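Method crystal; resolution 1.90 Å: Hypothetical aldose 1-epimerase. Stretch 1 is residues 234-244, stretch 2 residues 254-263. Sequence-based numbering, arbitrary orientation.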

# COMPACT_ATOMS: atom_id res chain seq x y z
N PRO A 234 6.13 -9.62 -35.77
CA PRO A 234 5.80 -8.46 -34.96
C PRO A 234 4.76 -8.81 -33.91
O PRO A 234 3.92 -9.67 -34.15
CB PRO A 234 5.22 -7.49 -35.99
CG PRO A 234 4.64 -8.32 -37.00
CD PRO A 234 5.50 -9.55 -37.09
N PHE A 235 4.84 -8.14 -32.75
CA PHE A 235 3.92 -8.35 -31.62
C PHE A 235 2.47 -7.94 -31.97
O PHE A 235 1.52 -8.60 -31.52
CB PHE A 235 4.42 -7.55 -30.40
CG PHE A 235 3.68 -7.83 -29.14
CD1 PHE A 235 4.10 -8.85 -28.28
CD2 PHE A 235 2.57 -7.05 -28.78
CE1 PHE A 235 3.42 -9.10 -27.07
CE2 PHE A 235 1.90 -7.28 -27.59
CZ PHE A 235 2.31 -8.31 -26.73
N ASN A 236 2.33 -6.87 -32.75
CA ASN A 236 1.04 -6.33 -33.20
C ASN A 236 1.20 -5.68 -34.59
O ASN A 236 2.29 -5.70 -35.17
CB ASN A 236 0.50 -5.34 -32.16
CG ASN A 236 1.47 -4.16 -31.86
OD1 ASN A 236 2.43 -3.93 -32.59
ND2 ASN A 236 1.19 -3.43 -30.79
N ASP A 237 0.12 -5.11 -35.12
CA ASP A 237 0.12 -4.49 -36.43
C ASP A 237 1.08 -3.31 -36.55
O ASP A 237 1.74 -3.13 -37.58
CB ASP A 237 -1.31 -4.03 -36.81
CG ASP A 237 -2.24 -5.22 -37.15
OD1 ASP A 237 -1.77 -6.32 -37.53
OD2 ASP A 237 -3.47 -5.04 -37.04
N TYR A 238 1.21 -2.56 -35.46
CA TYR A 238 2.08 -1.41 -35.45
C TYR A 238 3.52 -1.81 -35.67
O TYR A 238 4.23 -1.09 -36.34
CB TYR A 238 1.93 -0.63 -34.15
CG TYR A 238 2.79 0.60 -34.08
CD1 TYR A 238 2.47 1.73 -34.84
CD2 TYR A 238 3.90 0.65 -33.24
CE1 TYR A 238 3.27 2.88 -34.78
CE2 TYR A 238 4.70 1.80 -33.18
CZ TYR A 238 4.37 2.92 -33.95
OH TYR A 238 5.15 4.05 -33.89
N ALA A 239 3.94 -2.96 -35.13
CA ALA A 239 5.32 -3.42 -35.32
C ALA A 239 5.61 -3.98 -36.73
O ALA A 239 6.77 -4.20 -37.07
CB ALA A 239 5.69 -4.44 -34.26
N LYS A 240 4.59 -4.22 -37.54
CA LYS A 240 4.83 -4.79 -38.89
C LYS A 240 5.79 -3.93 -39.70
O LYS A 240 6.62 -4.48 -40.38
CB LYS A 240 3.52 -4.97 -39.68
CG LYS A 240 2.70 -6.20 -39.31
CD LYS A 240 1.30 -6.13 -39.97
CE LYS A 240 0.55 -7.45 -39.92
NZ LYS A 240 -0.75 -7.41 -40.64
N SER A 241 5.70 -2.60 -39.61
CA SER A 241 6.57 -1.73 -40.41
C SER A 241 8.07 -1.81 -40.07
O SER A 241 8.92 -1.50 -40.92
CB SER A 241 6.06 -0.28 -40.40
OG SER A 241 6.61 0.45 -39.35
N GLY A 242 8.39 -2.26 -38.86
CA GLY A 242 9.77 -2.44 -38.41
C GLY A 242 10.36 -3.82 -38.60
O GLY A 242 11.55 -4.00 -38.35
N LEU A 243 9.58 -4.78 -39.10
CA LEU A 243 10.06 -6.16 -39.18
C LEU A 243 11.28 -6.30 -40.09
O LEU A 243 12.27 -6.90 -39.68
CB LEU A 243 8.94 -7.09 -39.64
CG LEU A 243 9.26 -8.59 -39.70
CD1 LEU A 243 9.54 -9.15 -38.32
CD2 LEU A 243 8.08 -9.31 -40.39
N LYS A 244 11.24 -5.73 -41.29
CA LYS A 244 12.38 -5.84 -42.22
C LYS A 244 13.69 -5.28 -41.59
O LYS A 244 14.75 -5.84 -41.84
CB LYS A 244 12.09 -5.20 -43.58
N LYS A 254 10.54 10.94 -31.85
CA LYS A 254 9.28 11.42 -31.27
C LYS A 254 8.12 10.62 -31.89
O LYS A 254 8.16 10.33 -33.07
CB LYS A 254 9.13 12.92 -31.56
CG LYS A 254 7.85 13.58 -31.04
CD LYS A 254 7.91 15.10 -31.26
CE LYS A 254 6.66 15.80 -30.75
NZ LYS A 254 6.55 15.73 -29.25
N ASP A 255 7.11 10.28 -31.09
CA ASP A 255 5.90 9.55 -31.54
C ASP A 255 6.11 8.11 -31.95
O ASP A 255 5.22 7.51 -32.57
CB ASP A 255 5.17 10.30 -32.68
CG ASP A 255 4.74 11.71 -32.26
OD1 ASP A 255 4.25 11.88 -31.13
OD2 ASP A 255 4.90 12.63 -33.08
N PHE A 256 7.24 7.53 -31.59
CA PHE A 256 7.54 6.17 -31.99
C PHE A 256 6.82 5.19 -31.08
O PHE A 256 6.31 4.16 -31.54
CB PHE A 256 9.04 5.95 -31.90
CG PHE A 256 9.48 4.60 -32.38
CD1 PHE A 256 9.71 4.39 -33.73
CD2 PHE A 256 9.64 3.56 -31.49
CE1 PHE A 256 10.10 3.15 -34.20
CE2 PHE A 256 10.03 2.31 -31.94
CZ PHE A 256 10.28 2.11 -33.30
N ASP A 257 6.82 5.51 -29.78
CA ASP A 257 6.34 4.64 -28.72
C ASP A 257 7.22 3.39 -28.63
O ASP A 257 8.27 3.43 -28.01
CB ASP A 257 4.84 4.27 -28.85
CG ASP A 257 4.33 3.49 -27.61
OD1 ASP A 257 4.69 3.84 -26.46
OD2 ASP A 257 3.56 2.54 -27.75
N GLU A 258 6.80 2.29 -29.23
CA GLU A 258 7.58 1.06 -29.23
C GLU A 258 7.19 0.12 -30.35
O GLU A 258 6.06 0.19 -30.89
CB GLU A 258 7.39 0.31 -27.89
CG GLU A 258 5.98 -0.20 -27.64
CD GLU A 258 5.80 -0.87 -26.30
OE1 GLU A 258 6.30 -0.33 -25.29
OE2 GLU A 258 5.11 -1.91 -26.25
N MSE A 259 8.12 -0.75 -30.70
CA MSE A 259 7.80 -1.89 -31.59
C MSE A 259 8.40 -3.12 -30.90
O MSE A 259 9.56 -3.10 -30.45
CB MSE A 259 8.32 -1.69 -33.01
CG MSE A 259 7.57 -0.64 -33.74
SE MSE A 259 8.16 -0.47 -35.56
CE MSE A 259 6.92 0.95 -36.07
N VAL A 260 7.58 -4.14 -30.74
CA VAL A 260 7.99 -5.36 -30.08
C VAL A 260 7.95 -6.49 -31.10
O VAL A 260 7.07 -6.47 -31.95
CB VAL A 260 7.09 -5.66 -28.89
CG1 VAL A 260 7.46 -7.01 -28.28
CG2 VAL A 260 7.26 -4.53 -27.85
N PHE A 261 8.91 -7.43 -30.99
CA PHE A 261 9.01 -8.58 -31.88
C PHE A 261 9.17 -9.84 -31.06
O PHE A 261 9.90 -9.87 -30.02
CB PHE A 261 10.16 -8.41 -32.88
CG PHE A 261 10.01 -7.18 -33.74
CD1 PHE A 261 9.24 -7.22 -34.90
CD2 PHE A 261 10.58 -5.98 -33.36
CE1 PHE A 261 9.06 -6.07 -35.67
CE2 PHE A 261 10.41 -4.83 -34.13
CZ PHE A 261 9.66 -4.89 -35.29
N ASN A 262 8.46 -10.86 -31.50
CA ASN A 262 8.50 -12.17 -30.88
C ASN A 262 9.42 -13.07 -31.64
O ASN A 262 9.18 -13.30 -32.83
CB ASN A 262 7.10 -12.75 -30.84
CG ASN A 262 6.17 -11.95 -29.97
OD1 ASN A 262 6.54 -11.48 -28.89
ND2 ASN A 262 4.91 -11.83 -30.42
N ILE A 263 10.41 -13.63 -30.95
CA ILE A 263 11.48 -14.42 -31.55
C ILE A 263 11.51 -15.86 -31.06
O ILE A 263 11.24 -16.12 -29.88
CB ILE A 263 12.86 -13.78 -31.25
CG1 ILE A 263 13.01 -12.46 -32.02
CG2 ILE A 263 14.03 -14.80 -31.59
CD1 ILE A 263 14.08 -11.48 -31.49
O HOH W 1 4.09 -12.26 -33.14
O HOH W 2 4.73 -3.57 -30.98

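The two stretches pack mainly through apolar side chains, with 596 Å² buried between them, both sides summed. Two direct hydrogen bonds and two bridging waters also link the stretches.

At one end, P234 pairs with F261 in an antiparallel, non-hydrogen-bonded bridge, their CA atoms 4.5 Å apart. A proline fits such a position because it has no N-H to offer. The next residue makes the backbone bond: F235 N donates to V260 O at 2.9 Å, with an N-H...O angle of 162°. F235 CB and V260 CB then meet at 3.6 Å. With chi1 in t, the F235 ring brings its edge to N262, F235 CD1 lying 3.6 Å from N262 OD1.

Water 1 joins the main chain of P234 to the side chain of N262. It donates to P234 O at 2.8 Å and accepts from N262 ND2 at 2.9 Å. Water 2 donates to N236 OD1 at 2.8 Å and accepts from V260 N at 2.9 Å. N236 therefore reaches the strand only through solvent. Its p rotamer also lets N236 OD1 accept from A239 N at 3.1 Å, within its own stretch.

Y238 is the long reach of stretch 1. Its CA-to-CB bond points sideways, but chi1 in t carries the ring to the other stretch. There Y238 OH donates to F256 O at 2.6 Å. The ring edge faces carbonyls, with Y238 CE2 3.1 Å from E258 O. One face receives the methyl of M259, a selenomethionine: M259 CE lies 4.0 Å from the centroid of the Y238 ring, 22° off its normal.

M259 has chi1 in m and both chi2 and chi3 in t. This extended chain starts sideways and ends nearer the other stretch. M259 CE comes within 3.3 Å of S241 OG, and M259 SE lies 3.8 Å from G242 N. A239 CB sits 4.0 Å from M259 CB and 4.0 Å from F261 CE1. The small alanine is buried and points toward the strand, where a methyl can touch both residues.

The CA-to-CB bond of F261 points to the same sheet face as that of P234; with chi1 in m, the ring end comes nearer stretch 1. F261 CE1 lies 4.1 Å from P234 CB, and F261 CD1 lies 3.9 Å from L243 CD1. G242 lets its backbone approach closely, with G242 C 3.5 Å from F261 CZ. An ideal CB on G242 would clash with M259 SE at 2.7 Å and sit tight against F261 CZ at 3.3 Å. K240 points away from the other stretch; K240 NZ and D237 OD1, 3.4 Å apart, form a salt bridge that includes a weak hydrogen bond.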